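Local coordinates for 2L protein (Yaba-like disease virus, PDB 3IT8) that probably acts as a secreted poxvirus inhibitor that binds host tumour necrosis factor, using an MHC class I-like fold, at residues D[6-11]-D[90-95]; D[30-35]-D[43-48]; D[116-121]-D[133-138]. All blocks are in the same frame, centred on the assembly; numbering follows the deposited sequence.

Interaction 1. Residues D[6-11]-D[90-95]. With NAG (2-acetamido-2-deoxy-beta-D-glucopyranose), chain M.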
loop_
_atom_site.group_PDB
_atom_site.type_symbol
_atom_site.label_atom_id
_atom_site.label_comp_id
_atom_site.label_asym_id
_atom_site.label_seq_id
_atom_site.Cartn_x
_atom_site.Cartn_y
_atom_site.Cartn_z
ATOM N N ASN D 6 -33.216 19.994 -16.437
ATOM C CA ASN D 6 -34.610 19.677 -16.746
ATOM C C ASN D 6 -34.848 19.808 -18.243
ATOM O O ASN D 6 -34.731 20.895 -18.796
ATOM C CB ASN D 6 -35.534 20.641 -15.964
ATOM C CG ASN D 6 -37.026 20.387 -16.187
ATOM O OD1 ASN D 6 -37.427 19.530 -16.982
ATOM N ND2 ASN D 6 -37.840 21.165 -15.469
ATOM N N TYR D 7 -35.145 18.698 -18.901
ATOM C CA TYR D 7 -35.446 18.720 -20.323
ATOM C C TYR D 7 -36.940 18.439 -20.445
ATOM O O TYR D 7 -37.431 17.464 -19.872
ATOM C CB TYR D 7 -34.703 17.623 -21.084
ATOM C CG TYR D 7 -33.205 17.726 -21.085
ATOM C CD1 TYR D 7 -32.457 17.238 -20.019
ATOM C CD2 TYR D 7 -32.525 18.240 -22.185
ATOM C CE1 TYR D 7 -31.065 17.247 -20.052
ATOM C CE2 TYR D 7 -31.139 18.259 -22.228
ATOM C CZ TYR D 7 -30.411 17.752 -21.154
ATOM O OH TYR D 7 -29.030 17.714 -21.186
ATOM N N THR D 8 -37.665 19.265 -21.195
ATOM C CA THR D 8 -39.089 19.031 -21.338
ATOM C C THR D 8 -39.678 19.269 -22.724
ATOM O O THR D 8 -39.505 20.347 -23.293
ATOM C CB THR D 8 -39.871 19.901 -20.346
ATOM O OG1 THR D 8 -39.339 19.720 -19.027
ATOM C CG2 THR D 8 -41.343 19.516 -20.350
ATOM N N VAL D 9 -40.357 18.265 -23.277
ATOM C CA VAL D 9 -41.037 18.458 -24.553
ATOM C C VAL D 9 -42.550 18.412 -24.234
ATOM O O VAL D 9 -43.011 17.591 -23.426
ATOM C CB VAL D 9 -40.668 17.388 -25.601
ATOM C CG1 VAL D 9 -39.175 17.270 -25.690
ATOM C CG2 VAL D 9 -41.293 16.075 -25.252
ATOM N N THR D 10 -43.312 19.308 -24.850
ATOM C CA THR D 10 -44.750 19.374 -24.622
ATOM C C THR D 10 -45.528 19.343 -25.925
ATOM O O THR D 10 -45.042 19.829 -26.947
ATOM C CB THR D 10 -45.109 20.658 -23.904
ATOM O OG1 THR D 10 -44.066 20.988 -22.984
ATOM C CG2 THR D 10 -46.388 20.482 -23.129
ATOM N N LEU D 11 -46.732 18.780 -25.895
ATOM C CA LEU D 11 -47.549 18.719 -27.096
ATOM C C LEU D 11 -48.214 20.061 -27.332
ATOM O O LEU D 11 -48.835 20.275 -28.372
ATOM C CB LEU D 11 -48.617 17.636 -26.982
ATOM C CG LEU D 11 -48.575 16.600 -28.108
ATOM C CD1 LEU D 11 -49.791 15.706 -28.020
ATOM C CD2 LEU D 11 -48.534 17.292 -29.463
ATOM N N SER D 90 -46.996 16.270 -21.729
ATOM C CA SER D 90 -45.554 16.440 -21.844
ATOM C C SER D 90 -44.725 15.342 -21.192
ATOM O O SER D 90 -45.243 14.489 -20.472
ATOM C CB SER D 90 -45.151 17.775 -21.233
ATOM O OG SER D 90 -45.454 17.776 -19.849
ATOM N N LEU D 91 -43.418 15.406 -21.447
ATOM C CA LEU D 91 -42.441 14.454 -20.936
ATOM C C LEU D 91 -41.234 15.239 -20.441
ATOM O O LEU D 91 -40.817 16.215 -21.061
ATOM C CB LEU D 91 -42.020 13.506 -22.054
ATOM C CG LEU D 91 -41.240 12.271 -21.625
ATOM C CD1 LEU D 91 -42.071 11.476 -20.633
ATOM C CD2 LEU D 91 -40.929 11.414 -22.844
ATOM N N SER D 92 -40.680 14.822 -19.313
ATOM C CA SER D 92 -39.520 15.504 -18.739
ATOM C C SER D 92 -38.390 14.569 -18.314
ATOM O O SER D 92 -38.623 13.480 -17.769
ATOM C CB SER D 92 -39.924 16.328 -17.516
ATOM O OG SER D 92 -40.754 17.412 -17.859
ATOM N N LEU D 93 -37.158 15.002 -18.568
ATOM C CA LEU D 93 -35.983 14.237 -18.176
ATOM C C LEU D 93 -35.318 15.028 -17.054
ATOM O O LEU D 93 -34.705 16.059 -17.290
ATOM C CB LEU D 93 -35.020 14.084 -19.339
ATOM C CG LEU D 93 -33.720 13.386 -18.927
ATOM C CD1 LEU D 93 -34.048 12.017 -18.373
ATOM C CD2 LEU D 93 -32.756 13.276 -20.117
ATOM N N ILE D 94 -35.459 14.552 -15.825
ATOM C CA ILE D 94 -34.892 15.236 -14.667
ATOM C C ILE D 94 -33.622 14.534 -14.227
ATOM O O ILE D 94 -33.637 13.363 -13.865
ATOM C CB ILE D 94 -35.887 15.234 -13.483
ATOM C CG1 ILE D 94 -37.223 15.831 -13.918
ATOM C CG2 ILE D 94 -35.326 16.035 -12.325
ATOM C CD1 ILE D 94 -37.107 17.193 -14.510
ATOM N N THR D 95 -32.506 15.243 -14.264
ATOM C CA THR D 95 -31.244 14.640 -13.857
ATOM C C THR D 95 -30.401 15.707 -13.173
ATOM O O THR D 95 -30.520 16.885 -13.496
ATOM C CB THR D 95 -30.498 14.061 -15.077
ATOM O OG1 THR D 95 -29.387 13.277 -14.635
ATOM C CG2 THR D 95 -30.007 15.174 -15.987
HETATM C C1 NAG M . -39.272 21.225 -15.718
HETATM C C2 NAG M . -40.018 21.322 -14.385
HETATM C C3 NAG M . -41.538 21.398 -14.645
HETATM C C4 NAG M . -41.849 22.594 -15.557
HETATM C C5 NAG M . -41.031 22.410 -16.847
HETATM C C6 NAG M . -41.236 23.526 -17.857
HETATM C C7 NAG M . -38.814 20.278 -12.572
HETATM C C8 NAG M . -38.815 19.183 -11.526
HETATM N N2 NAG M . -39.691 20.169 -13.568
HETATM O O3 NAG M . -42.247 21.525 -13.421
HETATM O O4 NAG M . -43.257 22.680 -15.835
HETATM O O5 NAG M . -39.611 22.351 -16.536
HETATM O O6 NAG M . -40.499 24.688 -17.506
HETATM O O7 NAG M . -38.021 21.209 -12.475
#

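Interaction 2. Residues D[30-35]-D[43-48]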
loop_
_atom_site.group_PDB
_atom_site.type_symbol
_atom_site.label_atom_id
_atom_site.label_comp_id
_atom_site.label_asym_id
_atom_site.label_seq_id
_atom_site.Cartn_x
_atom_site.Cartn_y
_atom_site.Cartn_z
ATOM N N VAL D 30 -29.078 29.027 -14.732
ATOM C CA VAL D 30 -27.783 29.158 -15.371
ATOM C C VAL D 30 -27.905 29.162 -16.893
ATOM O O VAL D 30 -27.204 29.909 -17.576
ATOM C CB VAL D 30 -26.861 28.008 -14.972
ATOM C CG1 VAL D 30 -25.527 28.138 -15.683
ATOM C CG2 VAL D 30 -26.668 28.004 -13.485
ATOM N N THR D 31 -28.794 28.323 -17.420
ATOM C CA THR D 31 -28.993 28.228 -18.855
ATOM C C THR D 31 -30.405 27.846 -19.221
ATOM O O THR D 31 -31.011 27.004 -18.563
ATOM C CB THR D 31 -28.092 27.161 -19.457
ATOM O OG1 THR D 31 -26.737 27.581 -19.357
ATOM C CG2 THR D 31 -28.420 26.928 -20.900
ATOM N N LYS D 32 -30.926 28.478 -20.268
ATOM C CA LYS D 32 -32.242 28.133 -20.771
ATOM C C LYS D 32 -32.074 27.902 -22.251
ATOM O O LYS D 32 -31.410 28.684 -22.939
ATOM C CB LYS D 32 -33.265 29.239 -20.571
ATOM C CG LYS D 32 -34.609 28.864 -21.170
ATOM C CD LYS D 32 -35.634 29.969 -21.053
ATOM C CE LYS D 32 -36.933 29.563 -21.710
ATOM N NZ LYS D 32 -37.918 30.676 -21.706
ATOM N N ILE D 33 -32.656 26.814 -22.735
ATOM C CA ILE D 33 -32.593 26.477 -24.145
ATOM C C ILE D 33 -33.977 26.053 -24.603
ATOM O O ILE D 33 -34.697 25.366 -23.876
ATOM C CB ILE D 33 -31.596 25.331 -24.397
ATOM C CG1 ILE D 33 -30.167 25.827 -24.142
ATOM C CG2 ILE D 33 -31.759 24.797 -25.835
ATOM C CD1 ILE D 33 -29.128 24.711 -24.175
ATOM N N SER D 34 -34.367 26.484 -25.796
ATOM C CA SER D 34 -35.670 26.108 -26.328
ATOM C C SER D 34 -35.547 25.735 -27.797
ATOM O O SER D 34 -34.657 26.215 -28.503
ATOM C CB SER D 34 -36.671 27.236 -26.129
ATOM O OG SER D 34 -36.107 28.458 -26.527
ATOM N N TYR D 35 -36.432 24.849 -28.238
ATOM C CA TYR D 35 -36.424 24.366 -29.601
ATOM C C TYR D 35 -36.999 25.396 -30.552
ATOM O O TYR D 35 -38.144 25.800 -30.399
ATOM C CB TYR D 35 -37.234 23.083 -29.689
ATOM C CG TYR D 35 -37.159 22.442 -31.037
ATOM C CD1 TYR D 35 -35.990 21.833 -31.470
ATOM C CD2 TYR D 35 -38.263 22.445 -31.892
ATOM C CE1 TYR D 35 -35.918 21.233 -32.726
ATOM C CE2 TYR D 35 -38.203 21.845 -33.154
ATOM C CZ TYR D 35 -37.029 21.242 -33.562
ATOM O OH TYR D 35 -36.964 20.642 -34.800
ATOM N N ASN D 43 -31.817 26.780 -29.205
ATOM C CA ASN D 43 -31.134 28.077 -29.103
ATOM C C ASN D 43 -30.996 28.428 -27.642
ATOM O O ASN D 43 -31.917 28.193 -26.849
ATOM C CB ASN D 43 -31.930 29.202 -29.750
ATOM C CG ASN D 43 -32.023 29.067 -31.242
ATOM O OD1 ASN D 43 -31.038 28.745 -31.922
ATOM N ND2 ASN D 43 -33.210 29.330 -31.779
ATOM N N VAL D 44 -29.858 28.996 -27.270
ATOM C CA VAL D 44 -29.678 29.379 -25.876
ATOM C C VAL D 44 -30.390 30.696 -25.713
ATOM O O VAL D 44 -30.050 31.665 -26.390
ATOM C CB VAL D 44 -28.206 29.576 -25.521
ATOM C CG1 VAL D 44 -28.093 30.073 -24.098
ATOM C CG2 VAL D 44 -27.462 28.271 -25.686
ATOM N N ASN D 45 -31.384 30.734 -24.833
ATOM C CA ASN D 45 -32.141 31.961 -24.612
ATOM C C ASN D 45 -31.560 32.736 -23.447
ATOM O O ASN D 45 -31.611 33.959 -23.406
ATOM C CB ASN D 45 -33.604 31.654 -24.303
ATOM C CG ASN D 45 -34.210 30.678 -25.272
ATOM O OD1 ASN D 45 -34.089 30.835 -26.485
ATOM N ND2 ASN D 45 -34.880 29.660 -24.741
ATOM N N PHE D 46 -30.999 32.017 -22.493
ATOM C CA PHE D 46 -30.444 32.656 -21.322
ATOM C C PHE D 46 -29.168 31.988 -20.867
ATOM O O PHE D 46 -29.002 30.766 -20.961
ATOM C CB PHE D 46 -31.459 32.604 -20.186
ATOM C CG PHE D 46 -30.994 33.270 -18.935
ATOM C CD1 PHE D 46 -31.280 34.606 -18.701
ATOM C CD2 PHE D 46 -30.234 32.571 -17.996
ATOM C CE1 PHE D 46 -30.818 35.240 -17.550
ATOM C CE2 PHE D 46 -29.763 33.196 -16.842
ATOM C CZ PHE D 46 -30.058 34.534 -16.620
ATOM N N ARG D 47 -28.261 32.806 -20.364
ATOM C CA ARG D 47 -27.004 32.317 -19.820
ATOM C C ARG D 47 -26.575 33.233 -18.686
ATOM O O ARG D 47 -26.335 34.413 -18.909
ATOM C CB ARG D 47 -25.913 32.301 -20.871
ATOM C CG ARG D 47 -24.606 31.822 -20.284
ATOM C CD ARG D 47 -24.612 30.315 -20.103
ATOM N NE ARG D 47 -24.019 29.659 -21.268
ATOM C CZ ARG D 47 -24.390 28.474 -21.746
ATOM N NH1 ARG D 47 -25.370 27.797 -21.163
ATOM N NH2 ARG D 47 -23.778 27.963 -22.812
ATOM N N ALA D 48 -26.489 32.703 -17.470
ATOM C CA ALA D 48 -26.071 33.515 -16.332
ATOM C C ALA D 48 -24.711 34.155 -16.619
ATOM O O ALA D 48 -23.802 33.505 -17.140
ATOM C CB ALA D 48 -25.993 32.670 -15.085
#

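Interaction 3. Residues D[116-121]-D[133-138]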
loop_
_atom_site.group_PDB
_atom_site.type_symbol
_atom_site.label_atom_id
_atom_site.label_comp_id
_atom_site.label_asym_id
_atom_site.label_seq_id
_atom_site.Cartn_x
_atom_site.Cartn_y
_atom_site.Cartn_z
ATOM N N PRO D 116 -44.375 10.726 -11.945
ATOM C CA PRO D 116 -43.135 9.971 -12.155
ATOM C C PRO D 116 -43.357 8.716 -12.967
ATOM O O PRO D 116 -44.329 7.996 -12.754
ATOM C CB PRO D 116 -42.665 9.670 -10.739
ATOM C CG PRO D 116 -43.934 9.662 -9.960
ATOM C CD PRO D 116 -44.647 10.865 -10.508
ATOM N N LEU D 117 -42.440 8.457 -13.892
ATOM C CA LEU D 117 -42.537 7.306 -14.776
ATOM C C LEU D 117 -41.441 6.267 -14.509
ATOM O O LEU D 117 -41.711 5.203 -13.951
ATOM C CB LEU D 117 -42.478 7.795 -16.223
ATOM C CG LEU D 117 -42.945 6.832 -17.294
ATOM C CD1 LEU D 117 -44.347 6.368 -16.954
ATOM C CD2 LEU D 117 -42.912 7.513 -18.640
ATOM N N ALA D 118 -40.207 6.571 -14.898
ATOM C CA ALA D 118 -39.093 5.642 -14.699
ATOM C C ALA D 118 -37.823 6.313 -14.221
ATOM O O ALA D 118 -37.498 7.429 -14.619
ATOM C CB ALA D 118 -38.798 4.882 -15.982
ATOM N N ARG D 119 -37.089 5.590 -13.391
ATOM C CA ARG D 119 -35.837 6.055 -12.792
ATOM C C ARG D 119 -34.665 5.260 -13.366
ATOM O O ARG D 119 -34.739 4.044 -13.494
ATOM C CB ARG D 119 -35.943 5.863 -11.277
ATOM C CG ARG D 119 -34.672 5.999 -10.497
ATOM C CD ARG D 119 -34.919 5.681 -9.022
ATOM N NE ARG D 119 -35.725 6.691 -8.352
ATOM C CZ ARG D 119 -36.988 6.520 -7.980
ATOM N NH1 ARG D 119 -37.594 5.365 -8.213
ATOM N NH2 ARG D 119 -37.643 7.507 -7.378
ATOM N N TYR D 120 -33.587 5.943 -13.719
ATOM C CA TYR D 120 -32.431 5.274 -14.308
ATOM C C TYR D 120 -31.435 4.857 -13.248
ATOM O O TYR D 120 -30.954 5.692 -12.489
ATOM C CB TYR D 120 -31.726 6.191 -15.299
ATOM C CG TYR D 120 -30.552 5.546 -15.993
ATOM C CD1 TYR D 120 -30.743 4.692 -17.082
ATOM C CD2 TYR D 120 -29.246 5.738 -15.533
ATOM C CE1 TYR D 120 -29.658 4.038 -17.688
ATOM C CE2 TYR D 120 -28.164 5.089 -16.135
ATOM C CZ TYR D 120 -28.384 4.244 -17.204
ATOM O OH TYR D 120 -27.339 3.593 -17.795
ATOM N N HIS D 121 -31.118 3.566 -13.199
ATOM C CA HIS D 121 -30.167 3.066 -12.212
ATOM C C HIS D 121 -28.791 2.821 -12.795
ATOM O O HIS D 121 -28.609 2.038 -13.725
ATOM C CB HIS D 121 -30.695 1.794 -11.542
ATOM C CG HIS D 121 -31.784 2.056 -10.548
ATOM N ND1 HIS D 121 -31.606 2.875 -9.453
ATOM C CD2 HIS D 121 -33.070 1.634 -10.496
ATOM C CE1 HIS D 121 -32.734 2.947 -8.771
ATOM N NE2 HIS D 121 -33.639 2.203 -9.382
ATOM N N LYS D 133 -47.676 1.129 -11.257
ATOM C CA LYS D 133 -48.223 1.204 -12.610
ATOM C C LYS D 133 -47.289 0.699 -13.704
ATOM O O LYS D 133 -47.746 0.174 -14.714
ATOM C CB LYS D 133 -48.620 2.654 -12.924
ATOM C CG LYS D 133 -50.019 2.818 -13.491
ATOM C CD LYS D 133 -51.083 2.443 -12.463
ATOM C CE LYS D 133 -52.490 2.629 -13.020
ATOM N NZ LYS D 133 -53.537 2.300 -12.014
ATOM N N GLY D 134 -45.983 0.858 -13.504
ATOM C CA GLY D 134 -45.022 0.429 -14.509
ATOM C C GLY D 134 -44.833 1.523 -15.546
ATOM O O GLY D 134 -45.419 2.602 -15.428
ATOM N N PHE D 135 -44.014 1.266 -16.559
ATOM C CA PHE D 135 -43.783 2.262 -17.606
ATOM C C PHE D 135 -43.640 1.592 -18.964
ATOM O O PHE D 135 -43.039 0.518 -19.085
ATOM C CB PHE D 135 -42.533 3.092 -17.298
ATOM C CG PHE D 135 -41.247 2.322 -17.399
ATOM C CD1 PHE D 135 -40.601 2.179 -18.623
ATOM C CD2 PHE D 135 -40.678 1.737 -16.270
ATOM C CE1 PHE D 135 -39.402 1.463 -18.722
ATOM C CE2 PHE D 135 -39.479 1.019 -16.356
ATOM C CZ PHE D 135 -38.840 0.881 -17.584
ATOM N N PRO D 136 -44.189 2.226 -20.011
ATOM C CA PRO D 136 -44.127 1.692 -21.373
ATOM C C PRO D 136 -42.704 1.624 -21.917
ATOM O O PRO D 136 -41.993 2.626 -21.937
ATOM C CB PRO D 136 -45.005 2.660 -22.158
ATOM C CG PRO D 136 -44.787 3.957 -21.457
ATOM C CD PRO D 136 -44.835 3.549 -19.991
ATOM N N LYS D 137 -42.287 0.439 -22.348
ATOM C CA LYS D 137 -40.945 0.274 -22.887
ATOM C C LYS D 137 -40.877 0.733 -24.343
ATOM O O LYS D 137 -40.869 -0.071 -25.275
ATOM C CB LYS D 137 -40.488 -1.182 -22.736
ATOM C CG LYS D 137 -40.075 -1.524 -21.302
ATOM C CD LYS D 137 -39.610 -2.959 -21.158
ATOM C CE LYS D 137 -40.774 -3.930 -21.304
ATOM N NZ LYS D 137 -40.356 -5.351 -21.137
ATOM N N VAL D 138 -40.816 2.052 -24.512
ATOM C CA VAL D 138 -40.758 2.682 -25.819
ATOM C C VAL D 138 -39.753 3.825 -25.794
ATOM O O VAL D 138 -39.291 4.229 -24.730
ATOM C CB VAL D 138 -42.129 3.263 -26.205
ATOM C CG1 VAL D 138 -43.193 2.209 -26.024
ATOM C CG2 VAL D 138 -42.442 4.478 -25.349
#

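Interaction 1. Residues D[6-11]-D[90-95]
Tyr7 and Leu93, and Val9 and Leu91, form hydrogen-bonded pairs where strands 2-10 and 90-100 run antiparallel, the axes of the two short segments approaching to 4.6 Å. Backbone bonds join each pair in both directions: Tyr7 N to Leu93 O (3.1 Å) and Leu93 N to Tyr7 O (2.8 Å), then Val9 N to Leu91 O and Leu91 N to Val9 O. Between them, CA-H...O contacts run from Ser92 CA to Tyr7 O and from Thr8 CA to Leu91 O.

Apolar packing lies on the face carrying Tyr7, Val9, Leu91 and Leu93. Tyr7 and Leu93 stand side by side, CB to CB 4.0 Å, and the Tyr7 ring turns an edge to Leu93 O through CD1 (3.7 Å).

The polar and glycan contacts lie on the other face. Thr8 OG1 and Ser92 OG share a hydrogen bond of 2.9 Å. Asn6 heads the Asn-Tyr-Thr glycosylation sequon, its ND2 covalently joined to C1 of NAG. Asn6 CG is anti to the backbone N (chi1 -179°), and Asn6 lies side by side with Ile94, whose CD1 is 3.4 Å from Asn6 OD1; Ile94 CD1 also approaches NAG C8 (4.0 Å).

Strand 18-25 continues the sheet beyond 6-11, and strand 103-112 beyond 90-95. Helix 61-82 packs on the apolar face through Trp69, Met73, Thr76 and Leu77, and its Tyr64 O accepts a hydrogen bond from Tyr7 OH.

Interaction 2. Residues D[30-35]-D[43-48]
Asn45 and Phe46 both face Lys32, forming a classic beta bulge in the antiparallel hairpin of strands 28-36 and 41-47, at one margin of the eight-stranded sheet of the MHC-like platform. Lys32 O takes both amides of the bulge: Asn45 N at 2.8 Å and, more weakly, Phe46 N at 3.4 Å. Lys32 N returns a bond to Phe46 O, completing that pair. On one side of the bulge Ala48 N binds Val30 O (2.9 Å); on the other, Ser34 and Asn43 exchange two backbone bonds, the register having moved by one residue.

Ile33 and Val44 pack obliquely on the face turned to helix 61-82, CG1 of Ile33 lying 4.0 Å from CG2 of Val44, and both side chains also touch Asp63. The opposite face carries Lys32 and Phe46, whose CB atoms are 3.8 Å apart.

The extra bulge residue directs its side chain toward strand 28-36. Asn45 CG is anti to its carbonyl carbon (chi1 -48°), and the amide beyond it meets Lys32 and Ser34. The extended Lys32 chain passes this amide, its CE 3.7 Å from Asn45 ND2, and Asn45 ND2 donates to Ser34 OG in a bond whose modelled length is doubtfully short.

Interaction 3. Residues D[116-121]-D[133-138]
Leu117 and Ala118, the two residues of a classic beta bulge facing Val110, bring strand 115-121 against Phe135 and Pro136 in the loop that leads from strand 126-129 to helix 148-174. Strand and loop both belong to the MHC-like N-terminal region.

Ala118 aims its methyl at the loop and sets it over one face of the Phe135 ring in a CH-pi contact. Its CB is 3.8 Å from the ring centroid and 17° off the ring normal, shifted toward the rim on the CD2 side, where the distance from Ala118 CB to Phe135 CD2 is 3.7 Å. Phe135 reaches this position with CG between its backbone N and carbonyl carbon (chi1 69°).

Leu117 meets the base of the same side chain, crossing it at about a right angle. Its CD1 lies 3.8 Å from Phe135 CB and 4.2 Å from Pro136 CD. Leu117 and Pro136 both also touch Ile80 of helix 61-82, while Phe135 continues onto Phe127 and Lys129 of strand 126-129.

The two segments share no hydrogen bond. Loop and strand meet here through methyl, methylene and ring carbons, so shape and dispersion, rather than backbone pairing, set how they fit together.

All three contacts reach the same antiparallel sheet, the floor of an MHC-like platform. Interaction 1 pairs its two middle strands; interaction 2 includes the outermost strand 41-47 at one margin, and interaction 3 lies toward the margin ending in strand 126-129. Their centres are about 15 Å (1 to 2), 14 Å (1 to 3) and 28 Å (2 to 3) apart, and none touches another. In sequence, interaction 2 is nested inside interaction 1, and interaction 3 follows both. Helix 61-82 packs against side chains from each contact. The Asn6 glycan of interaction 1 also comes within about 7 Å, nearest atoms, of the Lys32 side chain; the Pro136 side chain lies about 7 Å from a different NAG.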